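Local coordinates for protein lysine-sensitive aspartokinase 3 (Escherichia coli, PDB 2J0W) that phosphorylates L-aspartate with ATP to give 4-phospho-L-aspartate, the first step toward lysine, and is feedback-inhibited by lysine, at residues S23-L28 / R131-Q136; N46-L51 / D65-I70; R269-V274 / V289-E294; L311-L316 / A376-E381. All coordinates share one frame; numbering follows the deposited sequence.

Interactions 1 and 2 both lie in the aspartokinase region, their centres about 27 Å apart and nearest atoms about 14 Å apart. The helix pair of interaction 2 comes close to the substrate: the side chain of Leu48 is about 8 Å from the bound aspartate. Interaction 3 is a strand pairing in the central mixed sheet of the kinase fold, with the side chain of Val289 about 10 Å from ADP; its centre is about 37 Å from that of interaction 2. Interaction 4 belongs to the ACT region, about 58 Å from interaction 1 between centres, and the side chain of Ser315 lies about 3 Å from that of Phe324, a residue of the allosteric lysine site.

Interaction 1 of 4, residues S23-L28 / R131-Q136; sequences SADIVL and RERDVQ
Asp25, near the end of helix 17-27, takes the guanidinium of Arg133 end-on in a salt bridge. Both terminal nitrogens go to one oxygen: NH1 of Arg133 lies 2.8 Å from OD1 of Asp25, and NH2 of Arg133 is 3.0 Å from the same OD1. The acceptor sits close to the guanidinium plane, but seen from the carboxylate both donors approach from the same face, NH2 the more steeply, and the two planes are turned 37° apart. Neither bond is quite straight, with 150° at the NH1 hydrogen. An extended chain from CG to NE carries the arginine head across from the turn 131-134, and the two side chains meet at about a right angle.

Packing is closest around this head. Ala24 CB stands over the centre of one guanidinium face, 4.2 Å from CZ of Arg133, while NH2 has a second acceptor in Asn21 OD1, which probably helps fix the rotation of the group. The apolar end is looser: Leu28, just past the helix, is exposed, and its CD1 comes only within 4.4 Å of CG2 of Val135; the same CD1 lies obliquely 4.3 Å from Arg133 NH1. Asp25 is exposed too, so solvent would probably weaken the charge attraction.

The contact ties the C-terminal end of helix 17-27 to the loop between helix 108-131 and strand 137-139. Ala24 rests on Phe126, Ile129 and Leu130 of helix 108-131, and Val27 packs on Phe9 of strand 5-9 and on Val33 and Val36 of strand 33-38 in the central sheet of the amino acid kinase fold.

Interaction 2 of 4, residues N46-L51 / D65-I70; sequences NLLVAL and DAIRNI
Helices 44-51 and 57-75 pack as a nearly antiparallel pair in the amino acid kinase domain, the axes of segments 46-51 and 65-70 passing 10.2 Å apart with 153° between their directions, and Leu47 opposite Ile67. The seam is wholly apolar, and Ile67 is its centre. Leu47 and Ile67 slide past each other in opposite directions, bringing CB of Leu47 to 3.7 Å from CG1 of Ile67. The CD1 branch of Leu47 carries on to Ala66, where it meets CB at 3.7 Å, and touches CD1 of Ile70 more loosely. Leu48 crosses Ile67 at about a right angle, whereas Leu51 reaches toward it tip to tip, CD1 to CD1 at 3.6 Å. An alanine in place of Ile67 would probably open a gap between Leu48 and Leu51, leave their methyl ends without the partner they share and cost Leu47 its contact with CG1. Leu92 of helix 82-102 also packs on Ile67, and Leu48 touches Leu114 and Val115 of helix 108-131, so the pair belongs to a larger helical cluster beside the substrate-binding residues Thr45 and Glu119. CD1 of Ile67 is anti to its CA (chi2 -179°) and lies 3.4 Å from CD2 of Leu48.

Interaction 3 of 4, residues R269-V274 / V289-E294; sequences RSDIPV and VCNKTE
An antiparallel strand pairing in the large mixed sheet of the amino acid kinase fold joins these segments: strand 274-278 begins here as strand 287-290 ends. Val274 and Val289 form a hydrogen-bonded pair, their CA atoms 5.0 Å apart. The amide N of Val274 gives a bond of 2.9 Å to O of Val289, and N of Val289 returns one of 2.7 Å to O of Val274. Both are fairly straight, the second with 165° at the hydrogen. The two valine side chains stand on the same face of the sheet, CB to CB at 4.3 Å, and both are buried.

Just before the pair, Pro273 has no amide hydrogen to offer, and it leans on the same carbonyl through carbon: its CA lies 3.1 Å from O of Val289 in a CA-H...O contact. That oxygen therefore meets both the N-H of Val274 and the CA-H of Pro273. The proline ring brushes Cys290, CB to CB at 4.4 Å.

Strands 216-221 and 239-244 are the neighbours in the sheet: Val274 packs on Val217 and Ile219 of the first, Val289 on Ile243 of the second and on Phe245. Lys8 of the ATP site has its side chain about 8 Å from that of Val274. Beyond the paired residues the two segments meet again at the surface. Asp271, its CG anti to the backbone N (chi1 -158°), crosses Asn291 at about a right angle, carboxylate and amide planes 77° apart. As modelled, OD2 of Asp271 lies 3.1 Å from OD1 of Asn291, two acceptors with no hydrogen bond between them.

Interaction 4 of 4, residues L311-L316 / A376-E381; sequences LTLHSL and ALCRVE
His314, just past the end of strand 299-313 in the ACT region, lies against Arg379 and Glu381. Its CB meets CD of Arg379 at 3.6 Å, and CG, anti to the carbonyl carbon and beside the backbone N (chi1 -60°), comes near the same carbon. Farther out, CD2 still touches Arg379 CD and nears OE2 of Glu381. At the tip, NE2 gives OE2 of Glu381 a weak, bent hydrogen bond of 2.6 Å (119° at the hydrogen); the acid comes in at the ring edge, its carboxylate turned 23° from the ring. The backbone adds a firmer bond, His314 N to O of Arg379 at 3.1 Å. Leu313 and Val380 lie side by side, pointing the same way, with Leu313 CD2 3.3 Å from Val380 CG1; CD1 of Leu313 meets SG of Cys378 at 4.1 Å. Ala422 of the second subunit packs on His314, and Ser315 touches Phe324 of the lysine site. An alanine in place of His314 would probably leave the Glu381 carboxylate without this ring partner, and Arg379 CD without its contacts to CG and CD2. Glu381 is likely to favour a protonated imidazole, though Arg379 NH1, 5.1 Å from His314 NE2, would probably oppose it.

Interaction 1 of 4, residues S23-L28 / R131-Q136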
# COMPACT_ATOMS: atom_id res chain seq x y z
N SER A 23 -38.55 -24.10 1.16
CA SER A 23 -37.21 -24.64 1.03
C SER A 23 -37.19 -26.16 0.87
O SER A 23 -36.36 -26.70 0.15
CB SER A 23 -36.35 -24.23 2.23
OG SER A 23 -36.13 -22.83 2.25
N ALA A 24 -38.10 -26.84 1.55
CA ALA A 24 -38.16 -28.29 1.46
C ALA A 24 -38.56 -28.66 0.04
O ALA A 24 -38.04 -29.62 -0.54
CB ALA A 24 -39.16 -28.85 2.45
N ASP A 25 -39.49 -27.89 -0.53
CA ASP A 25 -39.93 -28.15 -1.90
C ASP A 25 -38.69 -28.14 -2.77
O ASP A 25 -38.29 -29.17 -3.32
CB ASP A 25 -40.93 -27.09 -2.37
CG ASP A 25 -42.25 -27.12 -1.59
OD1 ASP A 25 -42.74 -28.22 -1.26
OD2 ASP A 25 -42.80 -26.03 -1.32
N ILE A 26 -38.06 -26.97 -2.87
CA ILE A 26 -36.84 -26.78 -3.65
C ILE A 26 -35.85 -27.96 -3.57
O ILE A 26 -35.30 -28.39 -4.59
CB ILE A 26 -36.12 -25.51 -3.19
CG1 ILE A 26 -37.00 -24.29 -3.47
CG2 ILE A 26 -34.78 -25.38 -3.90
CD1 ILE A 26 -36.26 -22.98 -3.29
N VAL A 27 -35.62 -28.47 -2.37
CA VAL A 27 -34.70 -29.59 -2.19
C VAL A 27 -35.20 -30.81 -2.97
O VAL A 27 -34.41 -31.66 -3.41
CB VAL A 27 -34.56 -29.97 -0.70
CG1 VAL A 27 -33.58 -31.10 -0.55
CG2 VAL A 27 -34.10 -28.77 0.09
N LEU A 28 -36.51 -30.89 -3.13
CA LEU A 28 -37.13 -32.02 -3.83
C LEU A 28 -37.53 -31.71 -5.26
O LEU A 28 -38.41 -32.36 -5.82
CB LEU A 28 -38.35 -32.49 -3.04
CG LEU A 28 -37.98 -32.81 -1.59
CD1 LEU A 28 -39.19 -33.23 -0.80
CD2 LEU A 28 -36.93 -33.89 -1.59
N ARG A 131 -39.84 -35.52 6.78
CA ARG A 131 -40.43 -36.83 7.05
C ARG A 131 -41.95 -36.77 7.12
O ARG A 131 -42.63 -37.79 7.01
CB ARG A 131 -39.86 -37.41 8.34
CG ARG A 131 -38.43 -37.83 8.20
CD ARG A 131 -37.91 -38.49 9.44
NE ARG A 131 -36.56 -39.00 9.23
CZ ARG A 131 -35.82 -39.56 10.17
NH1 ARG A 131 -36.29 -39.69 11.40
NH2 ARG A 131 -34.59 -39.99 9.89
N GLU A 132 -42.48 -35.57 7.31
CA GLU A 132 -43.92 -35.37 7.37
C GLU A 132 -44.44 -35.53 5.94
O GLU A 132 -45.64 -35.46 5.68
CB GLU A 132 -44.24 -33.97 7.89
CG GLU A 132 -45.67 -33.78 8.35
CD GLU A 132 -45.81 -32.62 9.32
OE1 GLU A 132 -46.23 -31.52 8.90
OE2 GLU A 132 -45.50 -32.83 10.52
N ARG A 133 -43.50 -35.75 5.02
CA ARG A 133 -43.81 -35.94 3.61
C ARG A 133 -43.32 -37.29 3.13
O ARG A 133 -43.13 -37.49 1.93
CB ARG A 133 -43.13 -34.89 2.75
CG ARG A 133 -43.44 -33.47 3.10
CD ARG A 133 -42.80 -32.57 2.07
NE ARG A 133 -43.20 -31.18 2.25
CZ ARG A 133 -43.01 -30.24 1.33
NH1 ARG A 133 -42.43 -30.55 0.18
NH2 ARG A 133 -43.40 -28.99 1.57
N ASP A 134 -43.09 -38.21 4.07
CA ASP A 134 -42.60 -39.55 3.73
C ASP A 134 -41.31 -39.46 2.92
O ASP A 134 -41.26 -39.84 1.74
CB ASP A 134 -43.66 -40.32 2.92
CG ASP A 134 -44.72 -40.96 3.80
OD1 ASP A 134 -45.25 -40.27 4.70
OD2 ASP A 134 -45.04 -42.15 3.57
N VAL A 135 -40.25 -38.95 3.54
CA VAL A 135 -38.98 -38.81 2.87
C VAL A 135 -37.88 -39.36 3.76
O VAL A 135 -37.89 -39.15 4.97
CB VAL A 135 -38.66 -37.31 2.57
CG1 VAL A 135 -37.37 -37.21 1.78
CG2 VAL A 135 -39.81 -36.66 1.82
N GLN A 136 -36.96 -40.10 3.16
CA GLN A 136 -35.84 -40.63 3.91
C GLN A 136 -34.93 -39.44 4.18
O GLN A 136 -34.14 -39.08 3.31
CB GLN A 136 -35.08 -41.66 3.08
CG GLN A 136 -35.69 -43.03 3.08
CD GLN A 136 -35.81 -43.56 4.48
OE1 GLN A 136 -36.78 -43.27 5.20
NE2 GLN A 136 -34.81 -44.36 4.91

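Interaction 2 of 4, residues N46-L51 / D65-I70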
# COMPACT_ATOMS: atom_id res chain seq x y z
N ASN A 46 -28.95 -13.78 16.48
CA ASN A 46 -28.79 -12.50 17.16
C ASN A 46 -29.30 -12.62 18.61
O ASN A 46 -28.70 -12.10 19.54
CB ASN A 46 -29.56 -11.36 16.47
CG ASN A 46 -29.08 -11.08 15.05
OD1 ASN A 46 -27.89 -11.22 14.73
ND2 ASN A 46 -30.00 -10.66 14.20
N LEU A 47 -30.43 -13.29 18.79
CA LEU A 47 -30.95 -13.45 20.13
C LEU A 47 -29.91 -14.18 20.97
O LEU A 47 -29.50 -13.71 22.04
CB LEU A 47 -32.28 -14.21 20.10
CG LEU A 47 -33.45 -13.32 19.63
CD1 LEU A 47 -34.72 -14.14 19.40
CD2 LEU A 47 -33.68 -12.23 20.68
N LEU A 48 -29.46 -15.32 20.44
CA LEU A 48 -28.46 -16.16 21.10
C LEU A 48 -27.18 -15.40 21.42
O LEU A 48 -26.58 -15.61 22.47
CB LEU A 48 -28.14 -17.38 20.24
CG LEU A 48 -29.27 -18.41 20.23
CD1 LEU A 48 -28.90 -19.57 19.33
CD2 LEU A 48 -29.53 -18.90 21.66
N VAL A 49 -26.76 -14.52 20.51
CA VAL A 49 -25.55 -13.75 20.75
C VAL A 49 -25.79 -12.73 21.86
O VAL A 49 -24.91 -12.49 22.70
CB VAL A 49 -25.09 -13.04 19.45
CG1 VAL A 49 -24.09 -11.93 19.78
CG2 VAL A 49 -24.45 -14.06 18.51
N ALA A 50 -26.97 -12.13 21.89
CA ALA A 50 -27.25 -11.15 22.93
C ALA A 50 -27.24 -11.83 24.29
O ALA A 50 -26.88 -11.21 25.30
CB ALA A 50 -28.60 -10.51 22.68
N LEU A 51 -27.64 -13.10 24.33
CA LEU A 51 -27.66 -13.85 25.58
C LEU A 51 -26.27 -14.27 26.04
O LEU A 51 -25.99 -14.36 27.24
CB LEU A 51 -28.55 -15.08 25.44
CG LEU A 51 -30.04 -14.81 25.40
CD1 LEU A 51 -30.77 -16.09 24.98
CD2 LEU A 51 -30.51 -14.33 26.77
N ASP A 65 -37.66 -16.21 25.59
CA ASP A 65 -39.01 -16.42 25.13
C ASP A 65 -39.14 -16.15 23.64
O ASP A 65 -39.85 -16.86 22.92
CB ASP A 65 -40.00 -15.56 25.90
CG ASP A 65 -40.78 -16.35 26.93
OD1 ASP A 65 -41.24 -17.47 26.60
OD2 ASP A 65 -40.95 -15.85 28.06
N ALA A 66 -38.45 -15.12 23.18
CA ALA A 66 -38.49 -14.81 21.77
C ALA A 66 -37.88 -16.04 21.06
O ALA A 66 -38.31 -16.43 19.98
CB ALA A 66 -37.68 -13.54 21.47
N ILE A 67 -36.90 -16.67 21.70
CA ILE A 67 -36.29 -17.86 21.12
C ILE A 67 -37.27 -19.04 21.13
O ILE A 67 -37.42 -19.73 20.12
CB ILE A 67 -34.99 -18.24 21.87
CG1 ILE A 67 -33.91 -17.21 21.53
CG2 ILE A 67 -34.54 -19.65 21.49
CD1 ILE A 67 -32.59 -17.48 22.19
N ARG A 68 -37.93 -19.27 22.27
CA ARG A 68 -38.90 -20.37 22.33
C ARG A 68 -40.08 -20.15 21.38
O ARG A 68 -40.56 -21.10 20.75
CB ARG A 68 -39.43 -20.57 23.75
CG ARG A 68 -40.71 -21.40 23.78
CD ARG A 68 -41.29 -21.60 25.16
NE ARG A 68 -40.75 -22.79 25.81
CZ ARG A 68 -39.60 -22.82 26.48
NH1 ARG A 68 -38.87 -21.73 26.59
NH2 ARG A 68 -39.19 -23.96 27.03
N ASN A 69 -40.58 -18.92 21.28
CA ASN A 69 -41.70 -18.68 20.39
C ASN A 69 -41.37 -19.17 18.98
O ASN A 69 -41.98 -20.11 18.49
CB ASN A 69 -42.07 -17.19 20.36
CG ASN A 69 -42.76 -16.72 21.64
OD1 ASN A 69 -42.92 -15.52 21.85
ND2 ASN A 69 -43.18 -17.66 22.49
N ILE A 70 -40.38 -18.54 18.36
CA ILE A 70 -39.95 -18.90 17.00
C ILE A 70 -39.91 -20.41 16.73
O ILE A 70 -40.31 -20.87 15.66
CB ILE A 70 -38.56 -18.27 16.68
CG1 ILE A 70 -38.71 -16.76 16.48
CG2 ILE A 70 -37.95 -18.91 15.44
CD1 ILE A 70 -37.39 -16.03 16.40

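Interaction 3 of 4, residues R269-V274 / V289-E294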
# COMPACT_ATOMS: atom_id res chain seq x y z
N ARG A 269 -10.59 -23.86 -5.21
CA ARG A 269 -9.73 -25.01 -5.02
C ARG A 269 -10.21 -26.30 -5.67
O ARG A 269 -9.39 -27.18 -5.96
CB ARG A 269 -9.49 -25.26 -3.54
CG ARG A 269 -8.73 -24.15 -2.85
CD ARG A 269 -8.02 -24.71 -1.65
NE ARG A 269 -8.93 -25.32 -0.68
CZ ARG A 269 -9.50 -24.67 0.33
NH1 ARG A 269 -9.26 -23.37 0.50
NH2 ARG A 269 -10.29 -25.32 1.17
N SER A 270 -11.51 -26.43 -5.90
CA SER A 270 -12.07 -27.64 -6.51
C SER A 270 -12.98 -27.39 -7.71
O SER A 270 -13.66 -28.31 -8.20
CB SER A 270 -12.81 -28.48 -5.47
OG SER A 270 -11.89 -29.17 -4.64
N ASP A 271 -13.00 -26.16 -8.18
CA ASP A 271 -13.81 -25.79 -9.34
C ASP A 271 -15.27 -26.20 -9.21
O ASP A 271 -15.87 -26.74 -10.15
CB ASP A 271 -13.19 -26.40 -10.60
CG ASP A 271 -13.60 -25.68 -11.87
OD1 ASP A 271 -14.49 -26.18 -12.59
OD2 ASP A 271 -13.03 -24.60 -12.14
N ILE A 272 -15.85 -25.96 -8.03
CA ILE A 272 -17.25 -26.30 -7.78
C ILE A 272 -18.13 -25.07 -7.93
O ILE A 272 -18.28 -24.26 -7.02
CB ILE A 272 -17.44 -26.90 -6.38
CG1 ILE A 272 -16.62 -28.20 -6.24
CG2 ILE A 272 -18.92 -27.19 -6.14
CD1 ILE A 272 -16.67 -28.85 -4.86
N PRO A 273 -18.73 -24.92 -9.11
CA PRO A 273 -19.60 -23.76 -9.38
C PRO A 273 -20.63 -23.60 -8.26
O PRO A 273 -21.06 -24.59 -7.67
CB PRO A 273 -20.21 -24.10 -10.74
CG PRO A 273 -20.30 -25.58 -10.70
CD PRO A 273 -18.96 -25.98 -10.11
N VAL A 274 -21.03 -22.36 -8.00
CA VAL A 274 -21.99 -22.04 -6.94
C VAL A 274 -23.16 -21.25 -7.50
O VAL A 274 -22.97 -20.29 -8.23
CB VAL A 274 -21.28 -21.20 -5.83
CG1 VAL A 274 -22.29 -20.67 -4.82
CG2 VAL A 274 -20.22 -22.04 -5.12
N VAL A 289 -21.97 -18.83 -10.27
CA VAL A 289 -20.58 -18.45 -10.12
C VAL A 289 -19.73 -19.61 -10.61
O VAL A 289 -19.86 -20.72 -10.10
CB VAL A 289 -20.26 -18.15 -8.64
CG1 VAL A 289 -18.79 -17.80 -8.48
CG2 VAL A 289 -21.15 -17.02 -8.14
N CYS A 290 -18.88 -19.36 -11.59
CA CYS A 290 -18.03 -20.42 -12.13
C CYS A 290 -16.60 -19.99 -12.43
O CYS A 290 -16.21 -18.84 -12.22
CB CYS A 290 -18.66 -20.98 -13.40
SG CYS A 290 -19.08 -19.70 -14.58
N ASN A 291 -15.83 -20.94 -12.95
CA ASN A 291 -14.44 -20.70 -13.27
C ASN A 291 -14.20 -19.43 -14.08
O ASN A 291 -13.55 -18.50 -13.60
CB ASN A 291 -13.86 -21.90 -14.01
CG ASN A 291 -12.36 -21.98 -13.89
OD1 ASN A 291 -11.73 -22.91 -14.41
ND2 ASN A 291 -11.77 -21.01 -13.19
N LYS A 292 -14.70 -19.38 -15.31
CA LYS A 292 -14.52 -18.21 -16.17
C LYS A 292 -15.73 -17.90 -17.06
O LYS A 292 -16.45 -18.80 -17.48
CB LYS A 292 -13.25 -18.38 -17.02
CG LYS A 292 -11.96 -18.06 -16.23
CD LYS A 292 -10.68 -18.53 -16.92
CE LYS A 292 -10.32 -19.99 -16.58
NZ LYS A 292 -11.29 -21.00 -17.10
N THR A 293 -15.93 -16.61 -17.34
CA THR A 293 -17.07 -16.15 -18.13
C THR A 293 -16.90 -15.97 -19.63
O THR A 293 -15.92 -16.43 -20.23
CB THR A 293 -17.61 -14.80 -17.58
OG1 THR A 293 -16.52 -14.04 -17.02
CG2 THR A 293 -18.67 -15.04 -16.52
N GLU A 294 -17.88 -15.29 -20.23
CA GLU A 294 -17.90 -15.01 -21.66
C GLU A 294 -16.95 -13.87 -21.97
O GLU A 294 -15.76 -14.07 -22.17
CB GLU A 294 -19.33 -14.65 -22.08
CG GLU A 294 -19.54 -14.58 -23.60
CD GLU A 294 -19.45 -15.94 -24.27
OE1 GLU A 294 -19.14 -16.94 -23.59
OE2 GLU A 294 -19.69 -16.01 -25.50

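Interaction 4 of 4, residues L311-L316 / A376-E381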
# COMPACT_ATOMS: atom_id res chain seq x y z
N LEU A 311 -5.96 2.63 10.21
CA LEU A 311 -4.81 2.65 11.11
C LEU A 311 -3.57 3.13 10.35
O LEU A 311 -2.89 2.34 9.70
CB LEU A 311 -4.56 1.26 11.65
CG LEU A 311 -3.41 1.16 12.64
CD1 LEU A 311 -3.71 1.99 13.89
CD2 LEU A 311 -3.22 -0.30 13.00
N THR A 312 -3.30 4.43 10.44
CA THR A 312 -2.15 5.05 9.77
C THR A 312 -0.90 5.01 10.66
O THR A 312 -0.92 5.47 11.80
CB THR A 312 -2.48 6.51 9.40
OG1 THR A 312 -3.60 6.55 8.51
CG2 THR A 312 -1.29 7.16 8.73
N LEU A 313 0.19 4.47 10.12
CA LEU A 313 1.43 4.39 10.87
C LEU A 313 2.57 5.23 10.29
O LEU A 313 2.99 5.04 9.15
CB LEU A 313 1.89 2.95 11.00
CG LEU A 313 1.01 2.08 11.89
CD1 LEU A 313 1.61 0.68 12.01
CD2 LEU A 313 0.88 2.73 13.26
N HIS A 314 3.04 6.16 11.10
CA HIS A 314 4.15 7.02 10.73
C HIS A 314 5.28 6.51 11.62
O HIS A 314 5.00 5.92 12.67
CB HIS A 314 3.80 8.47 11.07
CG HIS A 314 2.58 8.97 10.35
ND1 HIS A 314 2.60 9.33 9.02
CD2 HIS A 314 1.31 9.16 10.78
CE1 HIS A 314 1.39 9.72 8.66
NE2 HIS A 314 0.59 9.63 9.70
N SER A 315 6.53 6.70 11.24
CA SER A 315 7.62 6.18 12.05
C SER A 315 8.23 7.16 13.03
O SER A 315 8.37 8.35 12.74
CB SER A 315 8.73 5.64 11.16
OG SER A 315 9.31 6.67 10.41
N LEU A 316 8.61 6.65 14.21
CA LEU A 316 9.26 7.50 15.20
C LEU A 316 10.73 7.52 14.80
O LEU A 316 11.63 7.71 15.63
CB LEU A 316 9.04 6.97 16.62
CG LEU A 316 7.66 7.32 17.22
CD1 LEU A 316 7.58 6.84 18.66
CD2 LEU A 316 7.43 8.83 17.16
N ALA A 376 5.51 2.85 20.28
CA ALA A 376 6.91 3.23 20.51
C ALA A 376 7.74 3.02 19.26
O ALA A 376 8.62 3.82 18.94
CB ALA A 376 7.48 2.41 21.66
N LEU A 377 7.47 1.92 18.55
CA LEU A 377 8.19 1.62 17.32
C LEU A 377 7.83 2.59 16.20
O LEU A 377 8.58 2.73 15.23
CB LEU A 377 7.87 0.19 16.87
CG LEU A 377 8.31 -0.11 15.43
CD1 LEU A 377 9.81 0.13 15.31
CD2 LEU A 377 7.95 -1.53 15.04
N CYS A 378 6.70 3.26 16.32
CA CYS A 378 6.25 4.20 15.30
C CYS A 378 4.95 4.85 15.73
O CYS A 378 4.04 4.17 16.17
CB CYS A 378 6.03 3.46 13.98
SG CYS A 378 4.87 2.07 14.09
N ARG A 379 4.87 6.17 15.59
CA ARG A 379 3.66 6.89 15.95
C ARG A 379 2.44 6.25 15.27
O ARG A 379 2.50 5.87 14.10
CB ARG A 379 3.77 8.34 15.52
CG ARG A 379 2.45 8.89 15.04
CD ARG A 379 2.66 10.03 14.11
NE ARG A 379 2.58 11.30 14.81
CZ ARG A 379 2.83 12.47 14.24
NH1 ARG A 379 3.17 12.51 12.95
NH2 ARG A 379 2.72 13.59 14.94
N VAL A 380 1.33 6.15 16.01
CA VAL A 380 0.09 5.56 15.50
C VAL A 380 -1.04 6.56 15.32
O VAL A 380 -1.03 7.66 15.88
CB VAL A 380 -0.43 4.45 16.44
CG1 VAL A 380 0.57 3.31 16.50
CG2 VAL A 380 -0.68 5.03 17.82
N GLU A 381 -2.03 6.16 14.53
CA GLU A 381 -3.21 6.96 14.25
C GLU A 381 -4.37 6.02 13.99
O GLU A 381 -4.19 4.96 13.39
CB GLU A 381 -3.00 7.84 13.02
CG GLU A 381 -2.22 9.10 13.27
CD GLU A 381 -2.32 10.05 12.09
OE1 GLU A 381 -3.44 10.53 11.80
OE2 GLU A 381 -1.27 10.32 11.45